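Local atomic coordinates of resiniferatoxin-binding, phosphotriesterase-related protein (Rhodobacter sphaeroides 2.4.1, PDB entry 3K2G), a protein that binds two zinc ions in a TIM-barrel of the phosphotriesterase family and probably acts as a phosphoric ester hydrolase. Residues B[16-28]-B[118-131]. Numbering follows the deposited sequence.
Sequences IMTVDGPIPSSAL and LRRISAETGVQVVM
Val19, in the type I turn of a beta hairpin (strands 16-18 and 21-24), is wedged between helix 118-125 and strand 128-131 of the TIM barrel, where strand 16-18 crosses strand 128-131 at 98°. Backbone bonding is confined to one direct link, from Val19 N to Val129 O (2.9 Å). Water 1 joins Met17 O to Met131 N, and water 2 joins Asp20 OD2 to Val129 N, so two waters extend the single direct link, meeting the strand's N-H groups at Val129 and Met131. Apolar packing centres on Val19: CG1, anti to the carbonyl carbon (chi1 -65°), lies 4.0 Å from Leu118 CD1 and also rests on Met131 CB, while CG2 is turned to Val129 CB. Further along the hairpin, Ile16 CG2 meets Val130 CG2 at 4.0 Å, the two side chains crossing at about a right angle. Ile23 CD1 approaches the end of the Gln128 side chain. Polar contacts gather at the turn. Asp20 OD2 lies 2.9 Å from Ser122 OG, and water 3 ties Asp20 OD1 to Arg119 O. The extended Arg119 chain runs past Asp20 in the opposite direction, and its guanidinium also forms a salt bridge with Asp169. Side-on, it grips a single carbonyl oxygen lying in its plane: Val19 O receives Arg119 NE at 2.7 Å and Arg119 NH2 at 3.1 Å.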
ATOM      1  N   ILE B  16      14.626 -17.014  37.467  1.00 18.45           N
ATOM      2  CA  ILE B  16      13.470 -16.123  37.381  1.00 18.31           C
ATOM      3  C   ILE B  16      12.701 -16.158  38.691  1.00 19.03           C
ATOM      4  O   ILE B  16      12.430 -17.226  39.235  1.00 17.57           O
ATOM      5  CB  ILE B  16      12.541 -16.533  36.223  1.00 17.45           C
ATOM      6  CG1 ILE B  16      13.320 -16.450  34.907  1.00 17.45           C
ATOM      7  CG2 ILE B  16      11.303 -15.619  36.178  1.00 17.66           C
ATOM      8  CD1 ILE B  16      12.583 -17.005  33.712  1.00 15.94           C
HETATM    9  N   MSE B  17      12.359 -14.983  39.204  1.00 19.37           N
HETATM   10  CA  MSE B  17      11.642 -14.893  40.466  1.00 20.88           C
HETATM   11  C   MSE B  17      10.126 -15.003  40.348  1.00 20.55           C
HETATM   12  O   MSE B  17       9.479 -14.100  39.828  1.00 19.38           O
HETATM   13  CB  MSE B  17      11.975 -13.577  41.162  1.00 22.65           C
HETATM   14  CG  MSE B  17      11.338 -13.436  42.546  1.00 24.89           C
HETATM   15 SE   MSE B  17      11.984 -14.717  43.873  1.00 27.59          SE
HETATM   16  CE  MSE B  17      13.666 -13.800  44.304  1.00 25.80           C
ATOM     17  N   THR B  18       9.568 -16.105  40.839  1.00 20.66           N
ATOM     18  CA  THR B  18       8.120 -16.296  40.818  1.00 21.33           C
ATOM     19  C   THR B  18       7.616 -16.042  42.238  1.00 21.28           C
ATOM     20  O   THR B  18       8.415 -15.913  43.170  1.00 20.08           O
ATOM     21  CB  THR B  18       7.722 -17.731  40.423  1.00 23.60           C
ATOM     22  OG1 THR B  18       8.045 -18.629  41.489  1.00 22.69           O
ATOM     23  CG2 THR B  18       8.447 -18.162  39.170  1.00 22.83           C
ATOM     24  N   VAL B  19       6.298 -15.977  42.404  1.00 20.65           N
ATOM     25  CA  VAL B  19       5.706 -15.738  43.717  1.00 21.27           C
ATOM     26  C   VAL B  19       6.049 -16.842  44.711  1.00 21.47           C
ATOM     27  O   VAL B  19       5.872 -16.677  45.916  1.00 22.55           O
ATOM     28  CB  VAL B  19       4.176 -15.635  43.632  1.00 20.77           C
ATOM     29  CG1 VAL B  19       3.787 -14.421  42.807  1.00 20.78           C
ATOM     30  CG2 VAL B  19       3.610 -16.913  43.028  1.00 21.41           C
ATOM     31  N   ASP B  20       6.517 -17.974  44.201  1.00 23.45           N
ATOM     32  CA  ASP B  20       6.885 -19.086  45.061  1.00 26.30           C
ATOM     33  C   ASP B  20       8.399 -19.244  45.126  1.00 27.19           C
ATOM     34  O   ASP B  20       8.902 -20.277  45.560  1.00 27.15           O
ATOM     35  CB  ASP B  20       6.254 -20.387  44.564  1.00 25.84           C
ATOM     36  CG  ASP B  20       4.739 -20.319  44.518  1.00 28.75           C
ATOM     37  OD1 ASP B  20       4.122 -19.906  45.531  1.00 25.61           O
ATOM     38  OD2 ASP B  20       4.168 -20.682  43.470  1.00 28.45           O
ATOM     39  N   GLY B  21       9.121 -18.222  44.687  1.00 26.54           N
ATOM     40  CA  GLY B  21      10.568 -18.293  44.731  1.00 27.13           C
ATOM     41  C   GLY B  21      11.231 -18.413  43.372  1.00 26.11           C
ATOM     42  O   GLY B  21      10.560 -18.409  42.341  1.00 24.82           O
ATOM     43  N   PRO B  22      12.568 -18.527  43.349  1.00 25.98           N
ATOM     44  CA  PRO B  22      13.347 -18.647  42.119  1.00 24.23           C
ATOM     45  C   PRO B  22      13.203 -19.982  41.411  1.00 24.37           C
ATOM     46  O   PRO B  22      13.020 -21.023  42.038  1.00 23.80           O
ATOM     47  CB  PRO B  22      14.784 -18.433  42.594  1.00 24.45           C
ATOM     48  CG  PRO B  22      14.625 -17.644  43.851  1.00 26.39           C
ATOM     49  CD  PRO B  22      13.465 -18.331  44.498  1.00 24.93           C
ATOM     50  N   ILE B  23      13.306 -19.929  40.088  1.00 23.54           N
ATOM     51  CA  ILE B  23      13.242 -21.110  39.243  1.00 23.44           C
ATOM     52  C   ILE B  23      14.246 -20.903  38.110  1.00 22.26           C
ATOM     53  O   ILE B  23      14.537 -19.770  37.738  1.00 20.12           O
ATOM     54  CB  ILE B  23      11.844 -21.291  38.605  1.00 24.39           C
ATOM     55  CG1 ILE B  23      11.508 -20.076  37.737  1.00 24.55           C
ATOM     56  CG2 ILE B  23      10.798 -21.493  39.686  1.00 23.46           C
ATOM     57  CD1 ILE B  23      10.292 -20.265  36.842  1.00 26.26           C
ATOM     58  N   PRO B  24      14.829 -21.988  37.582  1.00 23.50           N
ATOM     59  CA  PRO B  24      15.777 -21.774  36.482  1.00 23.39           C
ATOM     60  C   PRO B  24      14.990 -21.239  35.281  1.00 24.41           C
ATOM     61  O   PRO B  24      13.845 -21.645  35.065  1.00 23.62           O
ATOM     62  CB  PRO B  24      16.360 -23.168  36.245  1.00 24.21           C
ATOM     63  CG  PRO B  24      15.303 -24.103  36.802  1.00 23.70           C
ATOM     64  CD  PRO B  24      14.842 -23.391  38.035  1.00 23.44           C
ATOM     65  N   SER B  25      15.587 -20.328  34.510  1.00 23.17           N
ATOM     66  CA  SER B  25      14.883 -19.740  33.368  1.00 23.32           C
ATOM     67  C   SER B  25      14.399 -20.799  32.390  1.00 23.43           C
ATOM     68  O   SER B  25      13.423 -20.586  31.670  1.00 21.24           O
ATOM     69  CB  SER B  25      15.772 -18.726  32.637  1.00 23.49           C
ATOM     70  OG  SER B  25      16.877 -19.354  32.020  1.00 22.69           O
ATOM     71  N   SER B  26      15.078 -21.942  32.382  1.00 22.15           N
ATOM     72  CA  SER B  26      14.727 -23.045  31.497  1.00 22.76           C
ATOM     73  C   SER B  26      13.405 -23.687  31.907  1.00 22.79           C
ATOM     74  O   SER B  26      12.794 -24.415  31.122  1.00 22.50           O
ATOM     75  CB  SER B  26      15.831 -24.109  31.524  1.00 24.45           C
ATOM     76  OG  SER B  26      16.012 -24.619  32.836  1.00 22.65           O
ATOM     77  N   ALA B  27      12.973 -23.420  33.137  1.00 22.66           N
ATOM     78  CA  ALA B  27      11.728 -23.985  33.647  1.00 23.21           C
ATOM     79  C   ALA B  27      10.503 -23.111  33.362  1.00 22.26           C
ATOM     80  O   ALA B  27       9.372 -23.505  33.654  1.00 21.10           O
ATOM     81  CB  ALA B  27      11.845 -24.231  35.143  1.00 22.63           C
ATOM     82  N   LEU B  28      10.726 -21.930  32.795  1.00 19.80           N
ATOM     83  CA  LEU B  28       9.617 -21.028  32.491  1.00 19.22           C
ATOM     84  C   LEU B  28       8.666 -21.696  31.502  1.00 18.87           C
ATOM     85  O   LEU B  28       7.464 -21.739  31.727  1.00 18.55           O
ATOM     86  CB  LEU B  28      10.140 -19.710  31.912  1.00 17.47           C
ATOM     87  CG  LEU B  28       9.103 -18.587  31.822  1.00 19.12           C
ATOM     88  CD1 LEU B  28       8.654 -18.185  33.230  1.00 16.71           C
ATOM     89  CD2 LEU B  28       9.706 -17.390  31.098  1.00 17.65           C
ATOM     90  N   LEU B 118      -2.246 -14.575  44.155  1.00 25.18           N
ATOM     91  CA  LEU B 118      -1.392 -15.186  43.142  1.00 24.95           C
ATOM     92  C   LEU B 118      -0.839 -16.532  43.609  1.00 23.94           C
ATOM     93  O   LEU B 118      -0.812 -17.497  42.847  1.00 22.40           O
ATOM     94  CB  LEU B 118      -0.229 -14.248  42.779  1.00 24.65           C
ATOM     95  CG  LEU B 118      -0.570 -12.928  42.079  1.00 25.98           C
ATOM     96  CD1 LEU B 118       0.708 -12.261  41.595  1.00 23.20           C
ATOM     97  CD2 LEU B 118      -1.502 -13.196  40.900  1.00 23.46           C
ATOM     98  N   ARG B 119      -0.399 -16.597  44.862  1.00 25.08           N
ATOM     99  CA  ARG B 119       0.143 -17.839  45.400  1.00 26.50           C
ATOM    100  C   ARG B 119      -0.910 -18.943  45.467  1.00 27.42           C
ATOM    101  O   ARG B 119      -0.618 -20.113  45.205  1.00 27.58           O
ATOM    102  CB  ARG B 119       0.755 -17.590  46.782  1.00 27.78           C
ATOM    103  CG  ARG B 119       2.155 -16.988  46.713  1.00 26.75           C
ATOM    104  CD  ARG B 119       2.703 -16.618  48.082  1.00 28.62           C
ATOM    105  NE  ARG B 119       4.144 -16.373  48.027  1.00 30.79           N
ATOM    106  CZ  ARG B 119       4.886 -15.983  49.060  1.00 31.82           C
ATOM    107  NH1 ARG B 119       4.327 -15.781  50.246  1.00 31.53           N
ATOM    108  NH2 ARG B 119       6.194 -15.808  48.909  1.00 31.40           N
ATOM    109  N   ARG B 120      -2.139 -18.581  45.811  1.00 28.33           N
ATOM    110  CA  ARG B 120      -3.194 -19.582  45.874  1.00 29.52           C
ATOM    111  C   ARG B 120      -3.454 -20.085  44.457  1.00 27.50           C
ATOM    112  O   ARG B 120      -3.661 -21.279  44.237  1.00 27.15           O
ATOM    113  CB  ARG B 120      -4.476 -18.989  46.465  1.00 31.42           C
ATOM    114  CG  ARG B 120      -5.648 -19.957  46.446  1.00 34.07           C
ATOM    115  CD  ARG B 120      -6.920 -19.326  46.979  1.00 37.82           C
ATOM    116  NE  ARG B 120      -8.094 -20.100  46.578  1.00 40.31           N
ATOM    117  CZ  ARG B 120      -9.352 -19.706  46.752  1.00 40.61           C
ATOM    118  NH1 ARG B 120      -9.618 -18.542  47.330  1.00 41.20           N
ATOM    119  NH2 ARG B 120     -10.347 -20.475  46.333  1.00 41.98           N
ATOM    120  N   ILE B 121      -3.425 -19.170  43.493  1.00 27.49           N
ATOM    121  CA  ILE B 121      -3.654 -19.546  42.104  1.00 25.50           C
ATOM    122  C   ILE B 121      -2.548 -20.471  41.602  1.00 24.76           C
ATOM    123  O   ILE B 121      -2.822 -21.505  40.993  1.00 23.02           O
ATOM    124  CB  ILE B 121      -3.736 -18.299  41.198  1.00 25.92           C
ATOM    125  CG1 ILE B 121      -4.918 -17.428  41.637  1.00 24.27           C
ATOM    126  CG2 ILE B 121      -3.881 -18.720  39.746  1.00 25.43           C
ATOM    127  CD1 ILE B 121      -5.056 -16.134  40.875  1.00 23.82           C
ATOM    128  N   SER B 122      -1.296 -20.107  41.867  1.00 25.38           N
ATOM    129  CA  SER B 122      -0.176 -20.932  41.433  1.00 26.52           C
ATOM    130  C   SER B 122      -0.226 -22.280  42.144  1.00 27.25           C
ATOM    131  O   SER B 122       0.050 -23.318  41.546  1.00 26.76           O
ATOM    132  CB  SER B 122       1.158 -20.242  41.733  1.00 26.43           C
ATOM    133  OG  SER B 122       1.386 -20.145  43.127  1.00 28.43           O
ATOM    134  N   ALA B 123      -0.588 -22.261  43.422  1.00 28.09           N
ATOM    135  CA  ALA B 123      -0.664 -23.494  44.196  1.00 30.55           C
ATOM    136  C   ALA B 123      -1.726 -24.456  43.666  1.00 30.57           C
ATOM    137  O   ALA B 123      -1.458 -25.642  43.484  1.00 30.17           O
ATOM    138  CB  ALA B 123      -0.931 -23.177  45.665  1.00 30.75           C
ATOM    139  N   GLU B 124      -2.925 -23.946  43.401  1.00 31.74           N
ATOM    140  CA  GLU B 124      -4.013 -24.794  42.917  1.00 32.31           C
ATOM    141  C   GLU B 124      -3.998 -25.142  41.432  1.00 31.58           C
ATOM    142  O   GLU B 124      -4.619 -26.124  41.026  1.00 31.70           O
ATOM    143  CB  GLU B 124      -5.362 -24.165  43.267  1.00 34.04           C
ATOM    144  CG  GLU B 124      -5.641 -24.097  44.758  1.00 36.74           C
ATOM    145  CD  GLU B 124      -7.007 -23.523  45.061  1.00 38.60           C
ATOM    146  OE1 GLU B 124      -7.980 -23.946  44.406  1.00 39.71           O
ATOM    147  OE2 GLU B 124      -7.113 -22.659  45.958  1.00 40.94           O
ATOM    148  N   THR B 125      -3.295 -24.359  40.619  1.00 28.77           N
ATOM    149  CA  THR B 125      -3.253 -24.629  39.184  1.00 27.07           C
ATOM    150  C   THR B 125      -1.971 -25.322  38.749  1.00 26.49           C
ATOM    151  O   THR B 125      -1.948 -26.006  37.728  1.00 25.35           O
ATOM    152  CB  THR B 125      -3.375 -23.338  38.368  1.00 26.15           C
ATOM    153  OG1 THR B 125      -2.223 -22.521  38.604  1.00 23.45           O
ATOM    154  CG2 THR B 125      -4.629 -22.576  38.762  1.00 25.73           C
ATOM    155  N   GLY B 126      -0.906 -25.145  39.525  1.00 25.84           N
ATOM    156  CA  GLY B 126       0.362 -25.756  39.179  1.00 24.51           C
ATOM    157  C   GLY B 126       1.099 -24.908  38.163  1.00 24.67           C
ATOM    158  O   GLY B 126       2.162 -25.282  37.676  1.00 24.93           O
ATOM    159  N   VAL B 127       0.520 -23.757  37.839  1.00 23.97           N
ATOM    160  CA  VAL B 127       1.111 -22.834  36.882  1.00 21.24           C
ATOM    161  C   VAL B 127       1.969 -21.817  37.631  1.00 20.43           C
ATOM    162  O   VAL B 127       1.536 -21.241  38.625  1.00 19.02           O
ATOM    163  CB  VAL B 127       0.007 -22.098  36.076  1.00 21.89           C
ATOM    164  CG1 VAL B 127       0.620 -20.980  35.238  1.00 20.42           C
ATOM    165  CG2 VAL B 127      -0.728 -23.093  35.181  1.00 20.18           C
ATOM    166  N   GLN B 128       3.190 -21.609  37.155  1.00 20.18           N
ATOM    167  CA  GLN B 128       4.113 -20.668  37.783  1.00 21.05           C
ATOM    168  C   GLN B 128       3.692 -19.235  37.482  1.00 20.72           C
ATOM    169  O   GLN B 128       3.388 -18.899  36.338  1.00 18.55           O
ATOM    170  CB  GLN B 128       5.535 -20.922  37.273  1.00 22.77           C
ATOM    171  CG  GLN B 128       5.948 -22.378  37.397  1.00 25.79           C
ATOM    172  CD  GLN B 128       7.237 -22.702  36.665  1.00 28.25           C
ATOM    173  OE1 GLN B 128       7.420 -22.324  35.505  1.00 26.07           O
ATOM    174  NE2 GLN B 128       8.129 -23.420  37.333  1.00 25.07           N
ATOM    175  N   VAL B 129       3.678 -18.398  38.516  1.00 19.11           N
ATOM    176  CA  VAL B 129       3.284 -17.002  38.372  1.00 18.77           C
ATOM    177  C   VAL B 129       4.369 -16.000  38.755  1.00 17.87           C
ATOM    178  O   VAL B 129       4.941 -16.069  39.850  1.00 16.75           O
ATOM    179  CB  VAL B 129       2.023 -16.699  39.220  1.00 18.25           C
ATOM    180  CG1 VAL B 129       1.682 -15.218  39.159  1.00 16.93           C
ATOM    181  CG2 VAL B 129       0.854 -17.530  38.714  1.00 17.15           C
ATOM    182  N   VAL B 130       4.641 -15.066  37.844  1.00 16.32           N
ATOM    183  CA  VAL B 130       5.626 -14.012  38.066  1.00 15.66           C
ATOM    184  C   VAL B 130       4.863 -12.722  38.365  1.00 17.10           C
ATOM    185  O   VAL B 130       3.921 -12.382  37.645  1.00 16.57           O
ATOM    186  CB  VAL B 130       6.510 -13.787  36.820  1.00 14.69           C
ATOM    187  CG1 VAL B 130       7.445 -12.619  37.064  1.00 14.52           C
ATOM    188  CG2 VAL B 130       7.309 -15.049  36.510  1.00 15.30           C
HETATM  189  N   MSE B 131       5.280 -12.008  39.412  1.00 17.37           N
HETATM  190  CA  MSE B 131       4.612 -10.773  39.836  1.00 18.77           C
HETATM  191  C   MSE B 131       5.331  -9.476  39.467  1.00 19.06           C
HETATM  192  O   MSE B 131       6.557  -9.364  39.596  1.00 19.85           O
HETATM  193  CB  MSE B 131       4.388 -10.824  41.349  1.00 19.14           C
HETATM  194  CG  MSE B 131       3.781  -9.571  41.980  1.00 22.58           C
HETATM  195 SE   MSE B 131       3.318  -9.918  43.855  1.00 25.74          SE
HETATM  196  CE  MSE B 131       5.152 -10.024  44.531  1.00 22.23           C
TER
HETATM  197  O   HOH W   1       7.373 -12.903  41.242  1.00 18.51           O
HETATM  198  O   HOH W   2       4.702 -19.613  41.109  1.00 19.70           O
HETATM  199  O   HOH W   3       1.772 -20.998  46.081  1.00 23.45           O